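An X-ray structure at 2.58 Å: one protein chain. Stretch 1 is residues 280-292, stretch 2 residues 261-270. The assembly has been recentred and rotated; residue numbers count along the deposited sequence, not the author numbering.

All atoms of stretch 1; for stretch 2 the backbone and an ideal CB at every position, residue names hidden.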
# COMPACT_ATOMS: atom_id res chain seq x y z
N LEU A 280 -6.46 20.66 -14.55
CA LEU A 280 -5.86 21.05 -15.82
C LEU A 280 -4.78 22.10 -15.60
O LEU A 280 -5.06 23.23 -15.20
CB LEU A 280 -6.93 21.57 -16.77
CG LEU A 280 -6.52 21.74 -18.24
CD1 LEU A 280 -6.05 20.41 -18.81
CD2 LEU A 280 -7.68 22.29 -19.05
N VAL A 281 -3.53 21.72 -15.87
CA VAL A 281 -2.39 22.60 -15.64
C VAL A 281 -1.84 23.16 -16.95
O VAL A 281 -1.43 22.41 -17.84
CB VAL A 281 -1.27 21.86 -14.89
CG1 VAL A 281 0.01 22.69 -14.89
CG2 VAL A 281 -1.70 21.53 -13.47
N LEU A 282 -1.85 24.49 -17.06
CA LEU A 282 -1.34 25.16 -18.26
C LEU A 282 0.14 25.52 -18.11
O LEU A 282 0.54 26.18 -17.14
CB LEU A 282 -2.17 26.42 -18.55
CG LEU A 282 -3.60 26.14 -19.00
CD1 LEU A 282 -4.35 27.44 -19.24
CD2 LEU A 282 -3.60 25.28 -20.25
N VAL A 283 0.94 25.09 -19.08
CA VAL A 283 2.39 25.24 -19.01
C VAL A 283 2.96 25.69 -20.36
O VAL A 283 2.59 25.16 -21.40
CB VAL A 283 3.05 23.92 -18.57
CG1 VAL A 283 4.52 23.89 -18.94
CG2 VAL A 283 2.87 23.70 -17.07
N ARG A 284 3.85 26.67 -20.32
CA ARG A 284 4.47 27.20 -21.54
C ARG A 284 5.36 26.15 -22.20
O ARG A 284 5.79 25.19 -21.57
CB ARG A 284 5.28 28.46 -21.22
CG ARG A 284 6.21 28.31 -20.02
CD ARG A 284 6.91 29.62 -19.69
NE ARG A 284 7.76 29.49 -18.51
CZ ARG A 284 8.43 30.50 -17.96
NH1 ARG A 284 8.36 31.71 -18.49
NH2 ARG A 284 9.17 30.30 -16.88
N ASP A 285 5.63 26.35 -23.49
CA ASP A 285 6.31 25.36 -24.33
C ASP A 285 7.66 24.88 -23.78
O ASP A 285 7.93 23.68 -23.75
CB ASP A 285 6.51 25.92 -25.73
CG ASP A 285 5.22 26.35 -26.38
OD1 ASP A 285 4.52 25.48 -26.95
OD2 ASP A 285 4.89 27.55 -26.32
N ASP A 286 8.49 25.82 -23.34
CA ASP A 286 9.83 25.48 -22.86
C ASP A 286 9.78 24.70 -21.54
O ASP A 286 10.72 23.97 -21.21
CB ASP A 286 10.68 26.74 -22.69
CG ASP A 286 9.95 27.85 -21.96
OD1 ASP A 286 9.16 27.55 -21.05
OD2 ASP A 286 10.19 29.03 -22.30
N GLN A 287 8.69 24.86 -20.80
CA GLN A 287 8.53 24.17 -19.52
C GLN A 287 7.73 22.88 -19.66
O GLN A 287 7.53 22.16 -18.68
CB GLN A 287 7.85 25.09 -18.50
CG GLN A 287 8.73 26.21 -17.97
CD GLN A 287 9.65 25.76 -16.85
OE1 GLN A 287 9.50 26.19 -15.71
NE2 GLN A 287 10.62 24.91 -17.18
N LEU A 288 7.28 22.59 -20.88
CA LEU A 288 6.41 21.44 -21.13
C LEU A 288 7.10 20.10 -20.86
O LEU A 288 6.52 19.21 -20.25
CB LEU A 288 5.88 21.47 -22.56
CG LEU A 288 4.96 20.33 -22.99
CD1 LEU A 288 3.69 20.31 -22.16
CD2 LEU A 288 4.63 20.44 -24.48
N SER A 289 8.34 19.98 -21.34
CA SER A 289 9.09 18.74 -21.18
C SER A 289 9.46 18.49 -19.72
O SER A 289 9.44 17.35 -19.25
CB SER A 289 10.36 18.77 -22.04
OG SER A 289 11.15 17.62 -21.83
N LEU A 290 9.81 19.56 -19.01
CA LEU A 290 10.21 19.45 -17.61
C LEU A 290 9.00 19.11 -16.74
O LEU A 290 9.13 18.39 -15.75
CB LEU A 290 10.87 20.75 -17.15
CG LEU A 290 11.86 20.68 -15.99
CD1 LEU A 290 12.84 21.85 -16.07
CD2 LEU A 290 11.15 20.69 -14.65
N ALA A 291 7.84 19.64 -17.11
CA ALA A 291 6.61 19.40 -16.38
C ALA A 291 6.24 17.92 -16.39
O ALA A 291 5.91 17.35 -15.36
CB ALA A 291 5.48 20.24 -16.95
N ILE A 292 6.31 17.32 -17.57
CA ILE A 292 5.96 15.91 -17.74
C ILE A 292 6.95 14.98 -17.03
O ILE A 292 6.54 14.12 -16.25
CB ILE A 292 5.92 15.52 -19.24
CG1 ILE A 292 4.86 16.36 -19.97
CG2 ILE A 292 5.63 14.04 -19.40
CD1 ILE A 292 3.47 16.22 -19.40
N UNK A 261 3.76 20.98 -6.33
CA UNK A 261 4.02 19.59 -6.67
C UNK A 261 4.54 19.45 -8.10
O UNK A 261 5.15 18.44 -8.45
CB UNK A 261 2.75 18.76 -6.49
N UNK A 262 4.30 20.48 -8.91
CA UNK A 262 4.72 20.46 -10.31
C UNK A 262 6.16 20.95 -10.49
O UNK A 262 6.66 21.00 -11.61
CB UNK A 262 3.77 21.32 -11.15
N UNK A 263 6.80 21.31 -9.38
CA UNK A 263 8.20 21.72 -9.40
C UNK A 263 9.08 20.60 -9.95
O UNK A 263 8.74 19.42 -9.80
CB UNK A 263 8.66 22.12 -8.00
N UNK A 264 10.21 20.94 -10.59
CA UNK A 264 10.81 22.27 -10.82
C UNK A 264 10.06 23.15 -11.81
O UNK A 264 10.29 24.36 -11.83
CB UNK A 264 12.25 22.10 -11.32
N UNK A 265 9.18 22.57 -12.62
CA UNK A 265 8.50 23.32 -13.67
C UNK A 265 7.62 24.43 -13.11
O UNK A 265 7.08 24.32 -12.01
CB UNK A 265 7.65 22.37 -14.52
N UNK A 266 7.48 25.51 -13.89
CA UNK A 266 6.64 26.63 -13.50
C UNK A 266 5.26 26.53 -14.14
O UNK A 266 5.13 26.11 -15.29
CB UNK A 266 7.31 27.95 -13.88
N UNK A 267 4.23 26.91 -13.39
CA UNK A 267 2.85 26.76 -13.84
C UNK A 267 2.16 28.11 -14.04
O UNK A 267 2.21 28.98 -13.17
CB UNK A 267 2.06 25.92 -12.83
N UNK A 268 1.50 28.28 -15.18
CA UNK A 268 0.75 29.50 -15.47
C UNK A 268 -0.63 29.46 -14.82
O UNK A 268 -0.92 30.24 -13.91
CB UNK A 268 0.62 29.70 -16.98
N UNK A 269 -1.49 28.57 -15.30
CA UNK A 269 -2.85 28.46 -14.78
C UNK A 269 -3.15 27.08 -14.21
O UNK A 269 -2.64 26.07 -14.69
CB UNK A 269 -3.86 28.79 -15.88
N UNK A 270 -3.98 27.05 -13.17
CA UNK A 270 -4.46 25.80 -12.59
C UNK A 270 -5.98 25.73 -12.69
O UNK A 270 -6.69 26.52 -12.07
CB UNK A 270 -4.01 25.67 -11.13

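Position 261 lies beyond the reach of stretch 1, so nothing visible restricts it; it is Ala261. At position 262 the CA-to-CB bond points toward stretch 1, yet the ideal CB is still 5.5 Å from Val281 CG1. A long, flexible apolar chain could reach apolar atoms there. The residue is selenomethionine, Met262, whose m, m, m rotamer brings CE to 3.7 Å from Ala291 CB. Position 263 points away from stretch 1, which sets no preference; it is Gln263.

At position 264 the CB lies 3.8 Å from Leu290 CD2, and the peptide bond before it is cis, which strongly favours proline. Pro264 follows, its CD packing 3.7 Å from Leu290 CD2. Position 265 is tighter: its ideal CB is 3.7 Å from Ala291 CA and 3.9 Å from Leu290 CD2, so a small residue such as alanine, serine or glycine fits best. Ser265 sets OG 3.7 Å from Ala291 CB and donates from OG to Met262 O at a very short 2.3 Å.

The backbone of position 266 is held regardless of its side chain, for N donates to Gln287 OE1 at 2.8 Å. Its CB points sideways, 4.2 Å from Arg284 NH2, and an acidic chain would answer that charge. Glu266 does so with a salt bridge, OE1 to Arg284 NH2 at 2.5 Å.

Position 267 has extended backbone angles and a CB 4.3 Å from Val281 CG1 and 4.8 Å from Val283 CG2. Valine or isoleucine would suit both the backbone and these apolar neighbours. Both methyls of Val267 pack on Val281 CG1, Val267 CG1 at 3.7 Å and Val267 CG2 at 3.8 Å; Val267 CG2 also lies 4.4 Å from Val283 CG2.

At position 268 the CB points toward stretch 1, and N donates to Leu282 O at 3.0 Å. Arg284 offers both a backbone NH and a guanidinium, inviting an acidic chain, although glutamine could also accept. Glu268 takes a weak hydrogen bond from Arg284 N to OE1 at 3.3 Å; OE2 makes a long salt bridge with Arg284 NE at 3.7 Å, through charge alone.

At position 269, Leu282 N donates to the O of position 269 at 3.0 Å, and the CB is 3.6 Å from Leu282 CD1. Many residues would do; Asp269 CB touches Leu282 CD1 at 3.7 Å. Position 270 pairs with Val281 in an antiparallel, non-hydrogen-bonded bridge, their side chains sharing a face. Beta-branched residues favour such strand angles, and Val270 is one.

Stretch 2, residues 261-270: AMQPSEVEDV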
# COMPACT_ATOMS: atom_id res chain seq x y z
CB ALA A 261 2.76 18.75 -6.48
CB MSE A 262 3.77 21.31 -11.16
CG MSE A 262 2.43 20.66 -11.42
SE MSE A 262 2.58 18.96 -12.36
CE MSE A 262 3.45 19.60 -13.98
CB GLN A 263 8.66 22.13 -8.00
CG GLN A 263 8.05 23.43 -7.49
CD GLN A 263 8.54 24.65 -8.25
OE1 GLN A 263 9.63 24.65 -8.81
NE2 GLN A 263 7.72 25.70 -8.27
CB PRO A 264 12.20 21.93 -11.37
CG PRO A 264 12.43 20.49 -11.04
CD PRO A 264 11.08 19.87 -11.09
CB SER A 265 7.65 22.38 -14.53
OG SER A 265 6.56 21.85 -13.79
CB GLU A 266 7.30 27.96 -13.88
CG GLU A 266 8.64 28.20 -13.20
CD GLU A 266 9.25 29.54 -13.56
OE1 GLU A 266 8.68 30.23 -14.43
OE2 GLU A 266 10.29 29.90 -12.97
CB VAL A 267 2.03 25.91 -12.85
CG1 VAL A 267 0.56 25.91 -13.22
CG2 VAL A 267 2.58 24.50 -12.79
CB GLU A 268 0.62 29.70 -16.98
CG GLU A 268 1.85 30.33 -17.64
CD GLU A 268 3.05 29.40 -17.65
OE1 GLU A 268 2.86 28.17 -17.53
OE2 GLU A 268 4.19 29.90 -17.77
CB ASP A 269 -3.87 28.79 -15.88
CG ASP A 269 -3.99 30.28 -16.13
OD1 ASP A 269 -3.81 31.06 -15.18
OD2 ASP A 269 -4.27 30.66 -17.29
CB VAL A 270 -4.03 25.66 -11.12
CG1 VAL A 270 -4.69 24.44 -10.49
CG2 VAL A 270 -2.52 25.57 -11.00
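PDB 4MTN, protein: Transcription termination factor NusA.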